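Local coordinates for lipase, class 3 (Penicillium roqueforti FM164, PDB 6L7N), which probably hydrolyses the ester bonds of triacylglycerols and related lipids, as expected of a fungal class 3 lipase with an alpha/beta-hydrolase fold, at residues 112-117 against 149-154; 116-121 against 158-163; 207-212 against 239-244; 224-229 against 261-266. All blocks are in the same frame, centred on the assembly; numbering follows the deposited sequence.

Interaction 1 (112-117 against 149-154); sequences LGFWGS and GAAVAT
Phe114 lays one face of its ring flat over the methyl of Ala151. Ala151 CB sits 3.5 Å from the centroid of the Phe114 ring, only 9° off the ring normal, a CH-pi contact placed almost centrally. All six ring carbons therefore share the one methyl nearly evenly, from 3.6 Å between Phe114 CD2 and Ala151 CB to 4.0 Å between Phe114 CE1 and Ala151 CB. The CB of Phe114 is directed toward helix 148-161, and with CG anti to the carbonyl carbon (chi1 -57°) the ring is carried over Ala151. Alanine suits the other side because a single methyl fits under a flat ring without pushing the helices apart.

One turn on, a smaller contact follows. Val152 turns its CG2 branch to the CB of Ser117, 3.9 Å away, while the same CG2 lies 4.1 Å from the backbone O of Phe114. Serine offers its methylene here and keeps a small profile; Ser117 OG lies 3.0 Å from Gly113 O. Phe114 and Val152 are also the nearest backbone neighbours, their CA atoms 5.4 Å apart.

The helical segments cross at -68° with their axes 8.7 Å apart, a spacing that the small Ala151 suits. Phe114 also touches Leu155 of helix 148-161. That helix follows Ser147 in a GxSxG sequence that fits a nucleophile elbow, and Ala150, Ala153 and Thr154 pack it on strand 169-173. Helix 112-135 lies beside it on one face of the central sheet, the first helix running into strand 140-146 and the second out of it.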
loop_
_atom_site.group_PDB
_atom_site.type_symbol
_atom_site.label_atom_id
_atom_site.label_comp_id
_atom_site.label_asym_id
_atom_site.label_seq_id
_atom_site.Cartn_x
_atom_site.Cartn_y
_atom_site.Cartn_z
ATOM N N LEU A 112 -14.363 -7.949 -0.364
ATOM C CA LEU A 112 -14.885 -8.036 0.999
ATOM C C LEU A 112 -13.773 -8.185 2.037
ATOM O O LEU A 112 -13.851 -7.601 3.124
ATOM C CB LEU A 112 -15.859 -9.207 1.102
ATOM C CG LEU A 112 -16.345 -9.525 2.523
ATOM C CD1 LEU A 112 -17.132 -8.340 3.087
ATOM C CD2 LEU A 112 -17.157 -10.807 2.535
ATOM N N GLY A 113 -12.760 -9.003 1.748
ATOM C CA GLY A 113 -11.710 -9.223 2.740
ATOM C C GLY A 113 -10.972 -7.945 3.080
ATOM O O GLY A 113 -10.784 -7.601 4.256
ATOM N N PHE A 114 -10.559 -7.208 2.049
ATOM C CA PHE A 114 -9.785 -5.992 2.276
ATOM C C PHE A 114 -10.635 -4.924 2.957
ATOM O O PHE A 114 -10.193 -4.276 3.917
ATOM C CB PHE A 114 -9.234 -5.470 0.948
ATOM C CG PHE A 114 -8.389 -6.465 0.198
ATOM C CD1 PHE A 114 -7.535 -7.332 0.877
ATOM C CD2 PHE A 114 -8.415 -6.506 -1.184
ATOM C CE1 PHE A 114 -6.745 -8.235 0.181
ATOM C CE2 PHE A 114 -7.621 -7.417 -1.890
ATOM C CZ PHE A 114 -6.793 -8.286 -1.201
ATOM N N TRP A 115 -11.856 -4.705 2.448
ATOM C CA TRP A 115 -12.738 -3.724 3.070
ATOM C C TRP A 115 -12.997 -4.082 4.521
ATOM O O TRP A 115 -13.008 -3.206 5.388
ATOM C CB TRP A 115 -14.064 -3.633 2.310
ATOM C CG TRP A 115 -14.960 -2.614 2.901
ATOM C CD1 TRP A 115 -16.124 -2.825 3.592
ATOM C CD2 TRP A 115 -14.746 -1.208 2.893
ATOM N NE1 TRP A 115 -16.662 -1.623 3.990
ATOM C CE2 TRP A 115 -15.819 -0.617 3.587
ATOM C CE3 TRP A 115 -13.749 -0.383 2.363
ATOM C CZ2 TRP A 115 -15.916 0.757 3.765
ATOM C CZ3 TRP A 115 -13.858 0.982 2.534
ATOM C CH2 TRP A 115 -14.934 1.535 3.235
ATOM N N GLY A 116 -13.231 -5.366 4.798
ATOM C CA GLY A 116 -13.444 -5.793 6.171
ATOM C C GLY A 116 -12.260 -5.486 7.065
ATOM O O GLY A 116 -12.428 -5.071 8.220
ATOM N N SER A 117 -11.041 -5.680 6.543
ATOM C CA SER A 117 -9.861 -5.374 7.349
ATOM C C SER A 117 -9.786 -3.880 7.661
ATOM O O SER A 117 -9.383 -3.489 8.763
ATOM C CB SER A 117 -8.593 -5.850 6.638
ATOM O OG SER A 117 -8.650 -7.249 6.395
ATOM N N GLY A 149 -1.326 -5.533 2.504
ATOM C CA GLY A 149 -1.419 -4.263 3.208
ATOM C C GLY A 149 -1.671 -3.096 2.272
ATOM O O GLY A 149 -2.407 -2.160 2.606
ATOM N N ALA A 150 -1.065 -3.133 1.085
ATOM C CA ALA A 150 -1.338 -2.092 0.102
ATOM C C ALA A 150 -2.815 -2.077 -0.286
ATOM O O ALA A 150 -3.408 -1.004 -0.471
ATOM C CB ALA A 150 -0.448 -2.286 -1.124
ATOM N N ALA A 151 -3.434 -3.253 -0.399
ATOM C CA ALA A 151 -4.854 -3.267 -0.719
ATOM C C ALA A 151 -5.641 -2.551 0.368
ATOM O O ALA A 151 -6.436 -1.650 0.081
ATOM C CB ALA A 151 -5.347 -4.704 -0.922
ATOM N N VAL A 152 -5.330 -2.842 1.638
ATOM C CA VAL A 152 -6.039 -2.159 2.714
ATOM C C VAL A 152 -5.743 -0.668 2.653
ATOM O O VAL A 152 -6.644 0.177 2.794
ATOM C CB VAL A 152 -5.652 -2.763 4.076
ATOM C CG1 VAL A 152 -6.244 -1.949 5.212
ATOM C CG2 VAL A 152 -6.096 -4.244 4.172
ATOM N N ALA A 153 -4.482 -0.325 2.361
ATOM C CA ALA A 153 -4.108 1.078 2.289
ATOM C C ALA A 153 -4.952 1.791 1.249
ATOM O O ALA A 153 -5.505 2.869 1.512
ATOM C CB ALA A 153 -2.617 1.201 1.961
ATOM N N THR A 154 -5.135 1.154 0.093
ATOM C CA THR A 154 -5.910 1.784 -0.968
ATOM C C THR A 154 -7.316 2.111 -0.481
ATOM O O THR A 154 -7.766 3.265 -0.558
ATOM C CB THR A 154 -5.930 0.864 -2.187
ATOM O OG1 THR A 154 -4.581 0.648 -2.641
ATOM C CG2 THR A 154 -6.754 1.475 -3.300
#

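Interaction 2 (116-121 against 158-163); sequences GSWVLV and ADLRGK
The indole of Trp118 meets the carboxylate of Asp159 at its edge, the two planes standing 89° apart. Asp159 OD2 lies close to the indole plane and accepts a hydrogen bond from Trp118 NE1 at 2.7 Å, nearly straight at 168°, through its anti lone pair. The six-membered part of the ring reaches on to Leu160, with Trp118 CZ2 4.1 Å from Leu160 CG. Trp115, one turn earlier on the same helix, meets Trp118 edge-to-face.

CG of Trp118 stands anti to the backbone N (chi1 166°), which carries the indole across the gap between Trp118 and Asp159, whose CA atoms are 9.3 Å apart. Tryptophan suits this place: it is long enough to bridge, apolar enough for Leu160, and has one N-H for a buried acid. The carboxylate is gripped from several directions. Lys163 NZ forms a salt bridge with Asp159 OD1 at 2.8 Å, using the syn lone pair, and Arg122 pairs with Asp159 OD2. These positive charges probably keep Asp159 ionised despite its burial.

Such packing joins the helices of successive beta-alpha-beta crossovers, as in the alpha/beta-hydrolase fold: helix 112-135 precedes strand 140-146, and helix 148-161 connects that strand to 169-173.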
loop_
_atom_site.group_PDB
_atom_site.type_symbol
_atom_site.label_atom_id
_atom_site.label_comp_id
_atom_site.label_asym_id
_atom_site.label_seq_id
_atom_site.Cartn_x
_atom_site.Cartn_y
_atom_site.Cartn_z
ATOM N N GLY A 116 -13.231 -5.366 4.798
ATOM C CA GLY A 116 -13.444 -5.793 6.171
ATOM C C GLY A 116 -12.260 -5.486 7.065
ATOM O O GLY A 116 -12.428 -5.071 8.220
ATOM N N SER A 117 -11.041 -5.680 6.543
ATOM C CA SER A 117 -9.861 -5.374 7.349
ATOM C C SER A 117 -9.786 -3.880 7.661
ATOM O O SER A 117 -9.383 -3.489 8.763
ATOM C CB SER A 117 -8.593 -5.850 6.638
ATOM O OG SER A 117 -8.650 -7.249 6.395
ATOM N N TRP A 118 -10.173 -3.030 6.704
ATOM C CA TRP A 118 -10.193 -1.593 6.988
ATOM C C TRP A 118 -11.305 -1.223 7.975
ATOM O O TRP A 118 -11.073 -0.440 8.907
ATOM C CB TRP A 118 -10.320 -0.778 5.693
ATOM C CG TRP A 118 -10.676 0.682 5.891
ATOM C CD1 TRP A 118 -11.737 1.349 5.340
ATOM C CD2 TRP A 118 -9.967 1.658 6.688
ATOM N NE1 TRP A 118 -11.736 2.672 5.748
ATOM C CE2 TRP A 118 -10.660 2.884 6.570
ATOM C CE3 TRP A 118 -8.814 1.613 7.480
ATOM C CZ2 TRP A 118 -10.244 4.048 7.227
ATOM C CZ3 TRP A 118 -8.410 2.763 8.125
ATOM C CH2 TRP A 118 -9.115 3.963 7.990
ATOM N N VAL A 119 -12.518 -1.756 7.787
ATOM C CA VAL A 119 -13.611 -1.346 8.670
ATOM C C VAL A 119 -13.313 -1.768 10.101
ATOM O O VAL A 119 -13.733 -1.091 11.047
ATOM C CB VAL A 119 -14.978 -1.896 8.214
ATOM C CG1 VAL A 119 -15.475 -1.172 6.983
ATOM C CG2 VAL A 119 -14.914 -3.363 7.989
ATOM N N LEU A 120 -12.554 -2.860 10.283
ATOM C CA LEU A 120 -12.230 -3.328 11.632
ATOM C C LEU A 120 -11.416 -2.308 12.429
ATOM O O LEU A 120 -11.575 -2.208 13.655
ATOM C CB LEU A 120 -11.471 -4.652 11.546
ATOM C CG LEU A 120 -11.386 -5.458 12.840
ATOM C CD1 LEU A 120 -12.747 -6.051 13.164
ATOM C CD2 LEU A 120 -10.322 -6.540 12.736
ATOM N N VAL A 121 -10.535 -1.554 11.766
ATOM C CA VAL A 121 -9.644 -0.605 12.443
ATOM C C VAL A 121 -10.058 0.850 12.231
ATOM O O VAL A 121 -9.502 1.754 12.897
ATOM C CB VAL A 121 -8.177 -0.800 12.001
ATOM C CG1 VAL A 121 -7.622 -2.083 12.561
ATOM C CG2 VAL A 121 -8.056 -0.784 10.476
ATOM N N ALA A 158 -9.053 5.834 0.147
ATOM C CA ALA A 158 -10.216 6.316 -0.587
ATOM C C ALA A 158 -11.287 6.748 0.398
ATOM O O ALA A 158 -11.890 7.823 0.258
ATOM C CB ALA A 158 -10.734 5.223 -1.530
ATOM N N ASP A 159 -11.435 5.969 1.470
ATOM C CA ASP A 159 -12.459 6.252 2.461
ATOM C C ASP A 159 -12.118 7.528 3.205
ATOM O O ASP A 159 -12.963 8.420 3.358
ATOM C CB ASP A 159 -12.561 5.068 3.416
ATOM C CG ASP A 159 -13.743 5.163 4.352
ATOM O OD1 ASP A 159 -14.688 5.946 4.104
ATOM O OD2 ASP A 159 -13.715 4.425 5.347
ATOM N N LEU A 160 -10.849 7.651 3.622
ATOM C CA LEU A 160 -10.444 8.842 4.359
ATOM C C LEU A 160 -10.568 10.086 3.503
ATOM O O LEU A 160 -10.752 11.188 4.038
ATOM C CB LEU A 160 -9.014 8.696 4.863
ATOM C CG LEU A 160 -8.869 7.649 5.966
ATOM C CD1 LEU A 160 -7.398 7.367 6.253
ATOM C CD2 LEU A 160 -9.619 8.089 7.235
ATOM N N ARG A 161 -10.479 9.941 2.179
ATOM C CA ARG A 161 -10.570 11.151 1.378
ATOM C C ARG A 161 -11.983 11.726 1.396
ATOM O O ARG A 161 -12.152 12.927 1.159
ATOM C CB ARG A 161 -10.096 10.862 -0.047
ATOM C CG ARG A 161 -8.569 10.725 -0.175
ATOM C CD ARG A 161 -8.201 10.218 -1.577
ATOM N NE ARG A 161 -6.759 10.101 -1.790
ATOM C CZ ARG A 161 -6.212 9.277 -2.680
ATOM N NH1 ARG A 161 -6.987 8.487 -3.414
ATOM N NH2 ARG A 161 -4.896 9.215 -2.808
ATOM N N GLY A 162 -12.988 10.903 1.701
ATOM C CA GLY A 162 -14.347 11.360 1.879
ATOM C C GLY A 162 -14.700 11.720 3.304
ATOM O O GLY A 162 -15.832 12.128 3.575
ATOM N N LYS A 163 -13.748 11.589 4.227
ATOM C CA LYS A 163 -13.976 11.775 5.654
ATOM C C LYS A 163 -13.046 12.829 6.250
ATOM O O LYS A 163 -12.672 12.747 7.424
ATOM C CB LYS A 163 -13.815 10.450 6.395
ATOM C CG LYS A 163 -14.925 9.448 6.132
ATOM C CD LYS A 163 -14.586 8.096 6.719
ATOM C CE LYS A 163 -15.853 7.328 7.091
ATOM N NZ LYS A 163 -16.637 6.896 5.912
#

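Interaction 3 (207-212 against 239-244); sequences PLLAMG and DGDISF
Leu209 reaches across to the 239-244 loop, its CB directed toward that loop from a short 3-10 turn. CG comes next, anti to the carbonyl carbon (chi1 -79°), which carries the fork of the side chain out over the loop, and each methyl finds a different partner. Leu209 CD1 settles against the backbone where Ile242 gives way to Ser243, 3.6 Å from Ser243 N, and it also meets Ser243 CB at 4.0 Å. The other methyl turns to the carboxylate of Asp241, with Leu209 CD2 3.6 Å from Asp241 OD2. The Leu209 and Asp241 side chains run antiparallel and overlap alongside each other.

This is van der Waals contact throughout. A branched leucine suits the place because two methyls can cover both a peptide and a side chain, while Ser243 is small and lets CD1 rest against both its N and its CB. The polar end of Asp241 is satisfied elsewhere: OD2 accepts from the backbone N of His215 and pairs with Arg177 NE. Asp241 is also the centre of an inverse gamma turn.

Leu209 and Asp241 both touch Val214 of the short strand 213-214, and the 239-244 loop itself connects the sheet's edge strand 235-238 to helix 246-249.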
loop_
_atom_site.group_PDB
_atom_site.type_symbol
_atom_site.label_atom_id
_atom_site.label_comp_id
_atom_site.label_asym_id
_atom_site.label_seq_id
_atom_site.Cartn_x
_atom_site.Cartn_y
_atom_site.Cartn_z
ATOM N N PRO A 207 -7.533 -9.779 -7.664
ATOM C CA PRO A 207 -8.381 -10.677 -8.476
ATOM C C PRO A 207 -8.314 -10.346 -9.972
ATOM O O PRO A 207 -7.808 -9.307 -10.324
ATOM C CB PRO A 207 -9.787 -10.432 -7.929
ATOM C CG PRO A 207 -9.582 -9.905 -6.556
ATOM C CD PRO A 207 -8.275 -9.160 -6.552
ATOM N N LEU A 208 -8.795 -11.238 -10.832
ATOM C CA LEU A 208 -8.602 -11.081 -12.271
ATOM C C LEU A 208 -9.523 -10.025 -12.855
ATOM O O LEU A 208 -10.624 -9.785 -12.357
ATOM C CB LEU A 208 -8.861 -12.407 -12.992
ATOM C CG LEU A 208 -8.031 -13.561 -12.459
ATOM C CD1 LEU A 208 -8.542 -14.882 -13.024
ATOM C CD2 LEU A 208 -6.558 -13.356 -12.796
ATOM N N LEU A 209 -9.067 -9.408 -13.948
ATOM C CA LEU A 209 -9.958 -8.559 -14.733
ATOM C C LEU A 209 -11.244 -9.294 -15.060
ATOM O O LEU A 209 -12.340 -8.731 -14.943
ATOM C CB LEU A 209 -9.274 -8.111 -16.029
ATOM C CG LEU A 209 -8.277 -6.969 -15.902
ATOM C CD1 LEU A 209 -7.627 -6.701 -17.243
ATOM C CD2 LEU A 209 -8.984 -5.747 -15.378
ATOM N N ALA A 210 -11.126 -10.571 -15.443
ATOM C CA ALA A 210 -12.276 -11.402 -15.780
ATOM C C ALA A 210 -13.248 -11.572 -14.622
ATOM O O ALA A 210 -14.377 -12.028 -14.836
ATOM C CB ALA A 210 -11.802 -12.785 -16.235
ATOM N N MET A 211 -12.833 -11.259 -13.400
ATOM C CA MET A 211 -13.720 -11.347 -12.256
ATOM C C MET A 211 -14.351 -10.008 -11.900
ATOM O O MET A 211 -14.944 -9.884 -10.828
ATOM C CB MET A 211 -12.961 -11.903 -11.051
ATOM C CG MET A 211 -12.740 -13.402 -11.133
ATOM S SD MET A 211 -12.107 -14.057 -9.584
ATOM C CE MET A 211 -10.387 -13.690 -9.818
ATOM N N GLY A 212 -14.246 -9.005 -12.769
ATOM C CA GLY A 212 -14.899 -7.734 -12.526
ATOM C C GLY A 212 -14.081 -6.694 -11.779
ATOM O O GLY A 212 -14.576 -5.577 -11.572
ATOM N N ASP A 239 -1.255 3.798 -18.263
ATOM C CA ASP A 239 -2.353 4.708 -17.941
ATOM C C ASP A 239 -3.725 4.040 -17.869
ATOM O O ASP A 239 -4.693 4.702 -17.483
ATOM C CB ASP A 239 -2.385 5.867 -18.944
ATOM C CG ASP A 239 -1.049 6.592 -19.023
ATOM O OD1 ASP A 239 -0.300 6.535 -18.029
ATOM O OD2 ASP A 239 -0.751 7.225 -20.060
ATOM N N GLY A 240 -3.845 2.763 -18.199
ATOM C CA GLY A 240 -5.123 2.081 -18.066
ATOM C C GLY A 240 -4.912 0.635 -17.683
ATOM O O GLY A 240 -3.918 0.018 -18.068
ATOM N N ASP A 241 -5.863 0.088 -16.919
ATOM C CA ASP A 241 -5.776 -1.298 -16.452
ATOM C C ASP A 241 -6.434 -2.180 -17.506
ATOM O O ASP A 241 -7.634 -2.466 -17.451
ATOM C CB ASP A 241 -6.436 -1.471 -15.083
ATOM C CG ASP A 241 -6.322 -2.916 -14.552
ATOM O OD1 ASP A 241 -5.461 -3.668 -15.049
ATOM O OD2 ASP A 241 -7.077 -3.297 -13.628
ATOM N N ILE A 242 -5.637 -2.625 -18.473
ATOM C CA ILE A 242 -6.117 -3.483 -19.549
ATOM C C ILE A 242 -5.321 -4.782 -19.548
ATOM O O ILE A 242 -4.217 -4.864 -19.009
ATOM C CB ILE A 242 -6.003 -2.787 -20.912
ATOM C CG1 ILE A 242 -4.564 -2.332 -21.092
ATOM C CG2 ILE A 242 -6.951 -1.598 -20.976
ATOM C CD1 ILE A 242 -4.380 -1.299 -22.131
ATOM N N SER A 243 -5.884 -5.802 -20.203
ATOM C CA SER A 243 -5.340 -7.151 -20.073
ATOM C C SER A 243 -3.951 -7.312 -20.680
ATOM O O SER A 243 -3.235 -8.247 -20.302
ATOM C CB SER A 243 -6.287 -8.164 -20.716
ATOM O OG SER A 243 -6.360 -7.928 -22.109
ATOM N N PHE A 244 -3.538 -6.425 -21.590
ATOM C CA PHE A 244 -2.293 -6.606 -22.334
ATOM C C PHE A 244 -1.192 -5.632 -21.943
ATOM O O PHE A 244 -0.127 -5.643 -22.567
ATOM C CB PHE A 244 -2.558 -6.486 -23.846
ATOM C CG PHE A 244 -3.477 -5.350 -24.215
ATOM C CD1 PHE A 244 -4.853 -5.533 -24.262
ATOM C CD2 PHE A 244 -2.961 -4.105 -24.521
ATOM C CE1 PHE A 244 -5.693 -4.488 -24.600
ATOM C CE2 PHE A 244 -3.803 -3.048 -24.873
ATOM C CZ PHE A 244 -5.159 -3.235 -24.899
#

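Interaction 4 (224-229 against 261-266); sequences SPNNVT and HKWYFM
A surface contact between two loops, this is a pair of consecutive asparagines laid over one face of Trp263. The loop 224-229 follows strand 219-222, and the other segment comes after helix 246-249. Asn226 covers the pyrrole end: its CB lies 3.9 Å from the centroid of the five-membered ring of Trp263, a CH-pi contact over the face, and its amide plane is only 16° from that of the indole. Asn227 takes the benzo end. Its CG lies anti to the carbonyl carbon (chi1 -58°), which brings the amide over the six-membered ring, tilted by 39°. Asn227 OD1 lies over the ring 3.1 Å from Trp263 CE2, and Asn227 ND2 is 3.3 Å from Trp263 CH2. Because OD1 sits above the face, it is badly angled for the indole N-H and makes no hydrogen bond with it.

The two asparagines occupy the central positions of a type II beta turn from Pro225 to Val228. Asn227 has a positive phi, which asparagine tolerates better than most residues and which the third position of this turn requires. Two residues before Trp263, His261 bonds to Ser147 and Asp201, geometry consistent with the catalytic triad of a lipase.

Trp263 suits the site by offering a broad flat surface to the CB of Asn226 and the amide of Asn227, and it also touches His198. Farther along, a water bridges the loops, donating to Val228 O at 2.8 Å and to Phe265 O at 2.6 Å.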
loop_
_atom_site.group_PDB
_atom_site.type_symbol
_atom_site.label_atom_id
_atom_site.label_comp_id
_atom_site.label_asym_id
_atom_site.label_seq_id
_atom_site.Cartn_x
_atom_site.Cartn_y
_atom_site.Cartn_z
ATOM N N SER A 224 12.887 -3.726 -13.760
ATOM C CA SER A 224 14.182 -4.274 -13.399
ATOM C C SER A 224 14.014 -5.543 -12.558
ATOM O O SER A 224 12.989 -5.732 -11.898
ATOM C CB SER A 224 15.003 -3.227 -12.644
ATOM O OG SER A 224 14.247 -2.588 -11.624
ATOM N N PRO A 225 15.016 -6.437 -12.570
ATOM C CA PRO A 225 14.885 -7.723 -11.852
ATOM C C PRO A 225 14.940 -7.623 -10.330
ATOM O O PRO A 225 15.176 -6.552 -9.767
ATOM C CB PRO A 225 16.076 -8.548 -12.375
ATOM C CG PRO A 225 16.621 -7.808 -13.555
ATOM C CD PRO A 225 16.223 -6.373 -13.413
ATOM N N ASN A 226 14.737 -8.763 -9.666
ATOM C CA ASN A 226 14.881 -8.854 -8.219
ATOM C C ASN A 226 16.309 -8.508 -7.802
ATOM O O ASN A 226 17.270 -8.782 -8.525
ATOM C CB ASN A 226 14.545 -10.268 -7.733
ATOM C CG ASN A 226 13.206 -10.775 -8.242
ATOM O OD1 ASN A 226 12.402 -10.023 -8.802
ATOM N ND2 ASN A 226 12.962 -12.071 -8.048
ATOM N N ASN A 227 16.438 -7.905 -6.616
ATOM C CA ASN A 227 17.719 -7.455 -6.049
ATOM C C ASN A 227 18.412 -6.397 -6.908
ATOM O O ASN A 227 19.598 -6.116 -6.703
ATOM C CB ASN A 227 18.697 -8.616 -5.812
ATOM C CG ASN A 227 18.141 -9.689 -4.896
ATOM O OD1 ASN A 227 17.117 -10.300 -5.195
ATOM N ND2 ASN A 227 18.837 -9.946 -3.785
ATOM N N VAL A 228 17.719 -5.802 -7.873
ATOM C CA VAL A 228 18.316 -4.831 -8.787
ATOM C C VAL A 228 17.987 -3.426 -8.316
ATOM O O VAL A 228 16.853 -3.137 -7.912
ATOM C CB VAL A 228 17.818 -5.049 -10.227
ATOM C CG1 VAL A 228 18.246 -3.907 -11.142
ATOM C CG2 VAL A 228 18.302 -6.376 -10.737
ATOM N N THR A 229 18.982 -2.547 -8.361
ATOM C CA THR A 229 18.709 -1.134 -8.157
ATOM C C THR A 229 17.769 -0.650 -9.250
ATOM O O THR A 229 17.960 -0.952 -10.429
ATOM C CB THR A 229 20.004 -0.321 -8.175
ATOM O OG1 THR A 229 20.307 0.061 -9.524
ATOM C CG2 THR A 229 21.158 -1.130 -7.600
ATOM N N HIS A 261 7.444 -10.570 -6.012
ATOM C CA HIS A 261 6.572 -9.841 -5.098
ATOM C C HIS A 261 7.352 -9.162 -3.987
ATOM O O HIS A 261 6.881 -8.172 -3.411
ATOM C CB HIS A 261 5.556 -10.796 -4.481
ATOM C CG HIS A 261 4.494 -10.119 -3.665
ATOM N ND1 HIS A 261 3.721 -9.082 -4.147
ATOM C CD2 HIS A 261 4.070 -10.341 -2.398
ATOM C CE1 HIS A 261 2.868 -8.698 -3.214
ATOM N NE2 HIS A 261 3.062 -9.440 -2.142
ATOM N N LYS A 262 8.523 -9.679 -3.651
ATOM C CA LYS A 262 9.179 -9.144 -2.467
ATOM C C LYS A 262 10.104 -7.979 -2.773
ATOM O O LYS A 262 10.504 -7.265 -1.845
ATOM C CB LYS A 262 9.924 -10.272 -1.741
ATOM C CG LYS A 262 8.968 -11.433 -1.421
ATOM C CD LYS A 262 9.146 -11.893 -0.003
ATOM C CE LYS A 262 8.807 -13.354 0.231
ATOM N NZ LYS A 262 9.381 -13.831 1.536
ATOM N N TRP A 263 10.408 -7.738 -4.042
ATOM C CA TRP A 263 11.464 -6.821 -4.457
ATOM C C TRP A 263 10.845 -5.579 -5.099
ATOM O O TRP A 263 10.642 -5.513 -6.312
ATOM C CB TRP A 263 12.427 -7.546 -5.400
ATOM C CG TRP A 263 13.216 -8.595 -4.664
ATOM C CD1 TRP A 263 13.003 -9.953 -4.663
ATOM C CD2 TRP A 263 14.315 -8.360 -3.774
ATOM N NE1 TRP A 263 13.922 -10.571 -3.848
ATOM C CE2 TRP A 263 14.739 -9.617 -3.293
ATOM C CE3 TRP A 263 14.989 -7.210 -3.350
ATOM C CZ2 TRP A 263 15.808 -9.754 -2.405
ATOM C CZ3 TRP A 263 16.053 -7.349 -2.470
ATOM C CH2 TRP A 263 16.451 -8.610 -2.008
ATOM N N TYR A 264 10.544 -4.589 -4.265
ATOM C CA TYR A 264 9.994 -3.307 -4.699
ATOM C C TYR A 264 10.932 -2.250 -4.133
ATOM O O TYR A 264 10.689 -1.743 -3.035
ATOM C CB TYR A 264 8.550 -3.119 -4.220
ATOM C CG TYR A 264 7.523 -3.850 -5.090
ATOM C CD1 TYR A 264 7.460 -5.238 -5.110
ATOM C CD2 TYR A 264 6.630 -3.142 -5.880
ATOM C CE1 TYR A 264 6.537 -5.907 -5.895
ATOM C CE2 TYR A 264 5.703 -3.796 -6.670
ATOM C CZ TYR A 264 5.664 -5.175 -6.682
ATOM O OH TYR A 264 4.734 -5.818 -7.472
ATOM N N PHE A 265 11.997 -1.956 -4.887
ATOM C CA PHE A 265 13.114 -1.086 -4.515
ATOM C C PHE A 265 13.994 -1.746 -3.455
ATOM O O PHE A 265 15.214 -1.839 -3.632
ATOM C CB PHE A 265 12.621 0.292 -4.053
ATOM C CG PHE A 265 11.785 1.002 -5.075
ATOM C CD1 PHE A 265 12.367 1.541 -6.206
ATOM C CD2 PHE A 265 10.412 1.105 -4.919
ATOM C CE1 PHE A 265 11.603 2.196 -7.161
ATOM C CE2 PHE A 265 9.631 1.738 -5.871
ATOM C CZ PHE A 265 10.224 2.292 -6.994
ATOM N N MET A 266 13.403 -2.186 -2.349
ATOM C CA MET A 266 14.103 -2.949 -1.320
ATOM C C MET A 266 13.418 -4.292 -1.126
ATOM O O MET A 266 12.398 -4.594 -1.751
ATOM C CB MET A 266 14.149 -2.200 0.020
ATOM C CG MET A 266 14.909 -0.883 -0.018
ATOM S SD MET A 266 14.028 0.334 -1.005
ATOM C CE MET A 266 14.751 1.865 -0.442
HETATM O O HOH W 1 16.311 -1.250 -5.884
#

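Interactions 1 and 2 are buried and join the same pair of helices, 112-135 and 148-161, with centres about 9 Å apart; they share Gly116 and Ser117, and Trp115 touches Asp159 between them. Interaction 1 is apolar and close-packed, whereas interaction 2, near the C-terminal end of helix 148-161, adds a hydrogen bond to a buried carboxylate and a salt bridge from a surface lysine. Interactions 3 and 4 are surface contacts between loops, and their segments alternate along the chain. One rests on leucine methyls, the other on asparagines over an indole with a bridging water. Interaction 1 includes Gly149 of the probable nucleophile elbow; interaction 4, across the chain's centre, includes His261 of the probable triad.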